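Local structure of YopX protein (Bacillus subtilis, 2I2L) at residues 3-8 with 31-36; 21-26 with 52-57. The protein is an SPbeta prophage-encoded homodimer of unknown function, the namesake of the YopX family and an all-beta protein without helices. All coordinates share one frame; numbering follows the deposited sequence.

Both contacts join the same two antiparallel sheets, and their centres lie about 4 Å apart, so they are neighbouring patches of one hydrophobic core. Contact 1 sets strand 5-8 against strand 31-36; contact 2 sets strand 21-25 against strand 53-60. Strands 5-8 and 53-60 are neighbours in the four-stranded sheet, and 21-25 and 31-36 are neighbours in the three-stranded one. Along the chain the segments of the two contacts alternate, 3-8, 21-26, 31-36, 52-57: the chain leaves the four-stranded sheet, forms the three-stranded one and returns. Both contacts also touch the second subunit, so this core lies against the dimer interface, where strand 21-25 continues its sheet into the other chain.

Contact 1. Residues 3-8 with 31-36; sequences TAYRVW and WTLKRL
This is sheet-on-sheet packing in a beta core: strand 5-8 of the four-stranded sheet faces strand 31-36 of the three-stranded sheet, the two crossing almost at right angles (93°) with axes 9.3 Å apart. Val7 and Leu33 meet at the middle. Val7 CG2 lies 3.3 Å from Leu33 CD2 and 3.8 Å from Leu33 CD1, so a single methyl of the valine bears on both branches of the leucine. The other valine methyl turns to the indole of Trp31, resting over one face with CG1 4.2 Å from Trp31 CZ3. With chi1 at -69°, Val7 sends its two methyls to different partners, CG1 anti to the carbonyl carbon and CG2 between it and the backbone N. The edge of the Tyr5 ring meets the same leucine: Leu33 CD1 sits near the ring plane, 3.7 Å from Tyr5 OH. Around them, Trp31 also packs on Leu54 and Leu33 on Val44 and Val45, while Tyr5 touches Ile25 of the second subunit. No hydrogen bond joins the two segments. All four touching residues are buried, so the strands are held here by apolar and aromatic packing.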
loop_
_atom_site.group_PDB
_atom_site.type_symbol
_atom_site.label_atom_id
_atom_site.label_comp_id
_atom_site.label_asym_id
_atom_site.label_seq_id
_atom_site.Cartn_x
_atom_site.Cartn_y
_atom_site.Cartn_z
ATOM N N THR B 3 3.649 3.937 -6.739
ATOM C CA THR B 3 3.718 5.345 -6.419
ATOM C C THR B 3 2.401 6.097 -6.352
ATOM O O THR B 3 2.333 7.163 -5.750
ATOM C CB THR B 3 4.695 6.033 -7.404
ATOM O OG1 THR B 3 6.004 6.043 -6.824
ATOM C CG2 THR B 3 4.261 7.446 -7.722
ATOM N N ALA B 4 1.355 5.539 -6.950
ATOM C CA ALA B 4 0.042 6.193 -6.952
ATOM C C ALA B 4 -0.471 6.562 -5.561
ATOM O O ALA B 4 -0.448 5.751 -4.628
ATOM C CB ALA B 4 -0.992 5.315 -7.660
ATOM N N TYR B 5 -0.923 7.804 -5.438
ATOM C CA TYR B 5 -1.487 8.302 -4.193
ATOM C C TYR B 5 -2.331 9.523 -4.540
ATOM O O TYR B 5 -2.271 10.036 -5.666
ATOM C CB TYR B 5 -0.387 8.696 -3.189
ATOM C CG TYR B 5 0.320 9.983 -3.528
ATOM C CD1 TYR B 5 1.447 9.981 -4.332
ATOM C CD2 TYR B 5 -0.206 11.216 -3.127
ATOM C CE1 TYR B 5 2.037 11.172 -4.748
ATOM C CE2 TYR B 5 0.365 12.409 -3.536
ATOM C CZ TYR B 5 1.489 12.383 -4.355
ATOM O OH TYR B 5 2.045 13.554 -4.832
ATOM N N ARG B 6 -3.130 9.956 -3.570
ATOM C CA ARG B 6 -3.980 11.137 -3.697
ATOM C C ARG B 6 -4.096 11.736 -2.295
ATOM O O ARG B 6 -4.125 11.009 -1.302
ATOM C CB ARG B 6 -5.381 10.768 -4.232
ATOM C CG ARG B 6 -5.989 9.543 -3.571
ATOM C CD ARG B 6 -7.451 9.719 -3.178
ATOM N NE ARG B 6 -8.395 9.189 -4.162
ATOM C CZ ARG B 6 -9.413 8.381 -3.858
ATOM N NH1 ARG B 6 -9.630 8.001 -2.599
ATOM N NH2 ARG B 6 -10.220 7.945 -4.818
ATOM N N VAL B 7 -4.118 13.058 -2.204
ATOM C CA VAL B 7 -4.265 13.695 -0.906
ATOM C C VAL B 7 -5.437 14.647 -0.911
ATOM O O VAL B 7 -5.645 15.409 -1.859
ATOM C CB VAL B 7 -3.016 14.492 -0.480
ATOM C CG1 VAL B 7 -1.870 13.560 -0.186
ATOM C CG2 VAL B 7 -2.641 15.459 -1.556
ATOM N N TRP B 8 -6.217 14.565 0.156
ATOM C CA TRP B 8 -7.362 15.432 0.357
ATOM C C TRP B 8 -6.772 16.509 1.263
ATOM O O TRP B 8 -6.284 16.198 2.352
ATOM C CB TRP B 8 -8.458 14.665 1.086
ATOM C CG TRP B 8 -9.670 15.471 1.406
ATOM C CD1 TRP B 8 -10.193 15.705 2.647
ATOM C CD2 TRP B 8 -10.575 16.070 0.474
ATOM N NE1 TRP B 8 -11.374 16.402 2.546
ATOM C CE2 TRP B 8 -11.636 16.639 1.219
ATOM C CE3 TRP B 8 -10.601 16.179 -0.927
ATOM C CZ2 TRP B 8 -12.706 17.303 0.623
ATOM C CZ3 TRP B 8 -11.674 16.844 -1.524
ATOM C CH2 TRP B 8 -12.709 17.394 -0.746
ATOM N N TRP B 31 4.153 13.571 6.399
ATOM C CA TRP B 31 4.203 13.747 4.964
ATOM C C TRP B 31 3.796 15.170 4.640
ATOM O O TRP B 31 3.189 15.853 5.465
ATOM C CB TRP B 31 3.283 12.754 4.253
ATOM C CG TRP B 31 1.843 12.840 4.641
ATOM C CD1 TRP B 31 1.168 11.982 5.447
ATOM C CD2 TRP B 31 0.884 13.792 4.172
ATOM N NE1 TRP B 31 -0.154 12.329 5.503
ATOM C CE2 TRP B 31 -0.359 13.433 4.730
ATOM C CE3 TRP B 31 0.954 14.914 3.329
ATOM C CZ2 TRP B 31 -1.531 14.147 4.475
ATOM C CZ3 TRP B 31 -0.215 15.635 3.069
ATOM C CH2 TRP B 31 -1.446 15.246 3.643
ATOM N N THR B 32 4.134 15.620 3.440
ATOM C CA THR B 32 3.806 16.974 3.021
ATOM C C THR B 32 3.615 17.054 1.523
ATOM O O THR B 32 4.502 16.682 0.760
ATOM C CB THR B 32 4.927 17.939 3.370
ATOM O OG1 THR B 32 5.149 17.927 4.785
ATOM C CG2 THR B 32 4.573 19.338 2.898
ATOM N N LEU B 33 2.468 17.548 1.091
ATOM C CA LEU B 33 2.242 17.671 -0.331
ATOM C C LEU B 33 2.832 18.993 -0.802
ATOM O O LEU B 33 2.374 20.053 -0.393
ATOM C CB LEU B 33 0.756 17.640 -0.651
ATOM C CG LEU B 33 0.517 17.724 -2.156
ATOM C CD1 LEU B 33 0.867 16.390 -2.806
ATOM C CD2 LEU B 33 -0.933 18.087 -2.431
ATOM N N LYS B 34 3.862 18.932 -1.640
ATOM C CA LYS B 34 4.480 20.141 -2.175
ATOM C C LYS B 34 4.014 20.316 -3.620
ATOM O O LYS B 34 3.459 19.390 -4.215
ATOM C CB LYS B 34 6.010 20.040 -2.156
ATOM C CG LYS B 34 6.639 19.824 -0.785
ATOM C CD LYS B 34 6.307 20.954 0.176
ATOM C CE LYS B 34 7.231 20.944 1.390
ATOM N NZ LYS B 34 8.605 21.406 1.048
ATOM N N ARG B 35 4.239 21.507 -4.170
ATOM C CA ARG B 35 3.873 21.826 -5.545
ATOM C C ARG B 35 4.859 22.857 -6.091
ATOM O O ARG B 35 5.080 23.908 -5.489
ATOM C CB ARG B 35 2.451 22.384 -5.603
ATOM C CG ARG B 35 2.097 23.026 -6.939
ATOM C CD ARG B 35 0.826 23.884 -6.852
ATOM N NE ARG B 35 -0.405 23.096 -6.845
ATOM C CZ ARG B 35 -0.842 22.371 -7.876
ATOM N NH1 ARG B 35 -0.150 22.326 -9.011
ATOM N NH2 ARG B 35 -1.972 21.679 -7.772
ATOM N N LEU B 36 5.458 22.542 -7.232
ATOM C CA LEU B 36 6.426 23.425 -7.868
ATOM C C LEU B 36 5.711 24.423 -8.780
ATOM O O LEU B 36 5.056 24.039 -9.754
ATOM C CB LEU B 36 7.434 22.586 -8.660
ATOM C CG LEU B 36 8.739 23.266 -9.066
ATOM C CD1 LEU B 36 8.433 24.354 -10.061
ATOM C CD2 LEU B 36 9.441 23.835 -7.847
#

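Contact 2. Residues 21-26 with 52-57; sequences LSLIIK and AALMWG
Leu23 reaches from strand 21-25 of the three-stranded sheet to Leu54 and Trp56 on strand 53-60 of the four-stranded sheet. The strands run nearly perpendicular, at 99°, with their axes 11.1 Å apart, and side chains bridge the two sheets. From CB, which points at the opposite strand, Leu23 continues to CG, anti to the backbone N (chi1 -172°), and this extended path carries the branch point toward strand 53-60. From there CD2 does the touching. It lies 4.0 Å from Leu54 CD2, the two leucines reaching tip to tip, and 3.8 Å from Trp56 CH2, approaching the indole obliquely. The same methyl is 4.1 Å from Trp56 CZ3.

Ile25, two residues further along the same side of the strand, comes to the same end of the indole. Its CD1 stands near the ring plane, at the edge, 4.1 Å from Trp56 CH2 and 4.2 Å from Trp56 CZ2. Leu54 CD2 lies over the centre of one face of the Trp56 ring, 4.1 Å above its plane. The polar edge of the indole has a different partner: Trp56 NE1 donates a hydrogen bond to the backbone O of Asn2 of the second subunit, and the ring also meets Trp56 of that subunit. Leu23, Ile24 and Ile25 pair antiparallel with a strand of the same neighbour, extending the sheet across the interface.

Trp56 thus shows both sides of its chemistry, its benzene end set among aliphatic methyls and its pyrrole nitrogen satisfied by the partner chain, so one side chain links packing between sheets to association of the dimer.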
loop_
_atom_site.group_PDB
_atom_site.type_symbol
_atom_site.label_atom_id
_atom_site.label_comp_id
_atom_site.label_asym_id
_atom_site.label_seq_id
_atom_site.Cartn_x
_atom_site.Cartn_y
_atom_site.Cartn_z
ATOM N N LEU B 21 3.086 18.306 -8.495
ATOM C CA LEU B 21 2.902 17.830 -7.132
ATOM C C LEU B 21 3.956 16.835 -6.718
ATOM O O LEU B 21 4.216 15.862 -7.428
ATOM C CB LEU B 21 1.539 17.171 -6.958
ATOM C CG LEU B 21 0.408 18.053 -6.448
ATOM C CD1 LEU B 21 0.057 19.075 -7.527
ATOM C CD2 LEU B 21 -0.807 17.185 -6.086
ATOM N N SER B 22 4.561 17.065 -5.562
ATOM C CA SER B 22 5.552 16.131 -5.058
ATOM C C SER B 22 5.217 15.816 -3.607
ATOM O O SER B 22 5.097 16.717 -2.785
ATOM C CB SER B 22 6.961 16.717 -5.149
ATOM O OG SER B 22 7.216 17.613 -4.081
ATOM N N LEU B 23 5.047 14.535 -3.305
ATOM C CA LEU B 23 4.736 14.080 -1.958
ATOM C C LEU B 23 6.038 13.849 -1.177
ATOM O O LEU B 23 6.956 13.186 -1.661
ATOM C CB LEU B 23 3.946 12.781 -2.035
ATOM C CG LEU B 23 3.384 12.291 -0.705
ATOM C CD1 LEU B 23 2.397 13.322 -0.159
ATOM C CD2 LEU B 23 2.702 10.938 -0.919
ATOM N N ILE B 24 6.118 14.387 0.030
ATOM C CA ILE B 24 7.330 14.236 0.826
ATOM C C ILE B 24 7.108 13.504 2.140
ATOM O O ILE B 24 6.428 14.008 3.031
ATOM C CB ILE B 24 7.971 15.623 1.176
ATOM C CG1 ILE B 24 7.904 16.560 -0.036
ATOM C CG2 ILE B 24 9.417 15.429 1.657
ATOM C CD1 ILE B 24 8.515 15.990 -1.316
ATOM N N ILE B 25 7.713 12.333 2.267
ATOM C CA ILE B 25 7.601 11.553 3.490
ATOM C C ILE B 25 8.822 11.829 4.377
ATOM O O ILE B 25 9.960 11.578 3.975
ATOM C CB ILE B 25 7.551 10.046 3.177
ATOM C CG1 ILE B 25 6.233 9.695 2.495
ATOM C CG2 ILE B 25 7.723 9.252 4.459
ATOM C CD1 ILE B 25 6.193 8.305 1.966
ATOM N N LYS B 26 8.600 12.347 5.578
ATOM C CA LYS B 26 9.721 12.625 6.463
ATOM C C LYS B 26 10.031 11.454 7.385
ATOM O O LYS B 26 9.229 10.524 7.534
ATOM C CB LYS B 26 9.462 13.879 7.299
ATOM C CG LYS B 26 10.277 15.102 6.875
ATOM C CD LYS B 26 9.546 15.983 5.853
ATOM C CE LYS B 26 10.341 17.271 5.519
ATOM N NZ LYS B 26 9.543 18.265 4.704
ATOM N N ALA B 52 -6.968 16.944 6.299
ATOM C CA ALA B 52 -6.332 16.324 5.131
ATOM C C ALA B 52 -5.983 14.858 5.348
ATOM O O ALA B 52 -5.780 14.417 6.481
ATOM C CB ALA B 52 -5.078 17.103 4.764
ATOM N N ALA B 53 -5.903 14.111 4.253
ATOM C CA ALA B 53 -5.583 12.692 4.338
ATOM C C ALA B 53 -4.792 12.147 3.142
ATOM O O ALA B 53 -5.061 12.504 1.988
ATOM C CB ALA B 53 -6.873 11.887 4.516
ATOM N N LEU B 54 -3.821 11.279 3.435
ATOM C CA LEU B 54 -2.984 10.638 2.420
ATOM C C LEU B 54 -3.585 9.254 2.101
ATOM O O LEU B 54 -3.721 8.411 2.989
ATOM C CB LEU B 54 -1.552 10.459 2.951
ATOM C CG LEU B 54 -0.354 10.449 1.982
ATOM C CD1 LEU B 54 0.872 9.945 2.699
ATOM C CD2 LEU B 54 -0.628 9.569 0.781
HETATM N N MSE B 55 -3.947 9.029 0.840
HETATM C CA MSE B 55 -4.507 7.746 0.406
HETATM C C MSE B 55 -3.689 7.100 -0.728
HETATM O O MSE B 55 -3.520 7.674 -1.816
HETATM C CB MSE B 55 -5.943 7.936 -0.054
HETATM C CG MSE B 55 -6.867 8.477 1.022
HETATM SE SE MSE B 55 -8.283 9.536 0.201
HETATM C CE MSE B 55 -7.245 11.140 -0.102
ATOM N N TRP B 56 -3.178 5.901 -0.467
ATOM C CA TRP B 56 -2.394 5.191 -1.466
ATOM C C TRP B 56 -3.263 4.465 -2.482
ATOM O O TRP B 56 -4.448 4.179 -2.243
ATOM C CB TRP B 56 -1.473 4.170 -0.807
ATOM C CG TRP B 56 -0.473 4.767 0.108
ATOM C CD1 TRP B 56 -0.415 4.613 1.457
ATOM C CD2 TRP B 56 0.642 5.594 -0.253
ATOM N NE1 TRP B 56 0.667 5.293 1.965
ATOM C CE2 TRP B 56 1.332 5.904 0.938
ATOM C CE3 TRP B 56 1.124 6.098 -1.462
ATOM C CZ2 TRP B 56 2.486 6.695 0.954
ATOM C CZ3 TRP B 56 2.278 6.886 -1.444
ATOM C CH2 TRP B 56 2.941 7.174 -0.240
ATOM N N GLY B 57 -2.658 4.158 -3.619
ATOM C CA GLY B 57 -3.390 3.450 -4.640
ATOM C C GLY B 57 -2.769 2.102 -4.921
ATOM O O GLY B 57 -1.596 1.893 -4.664
#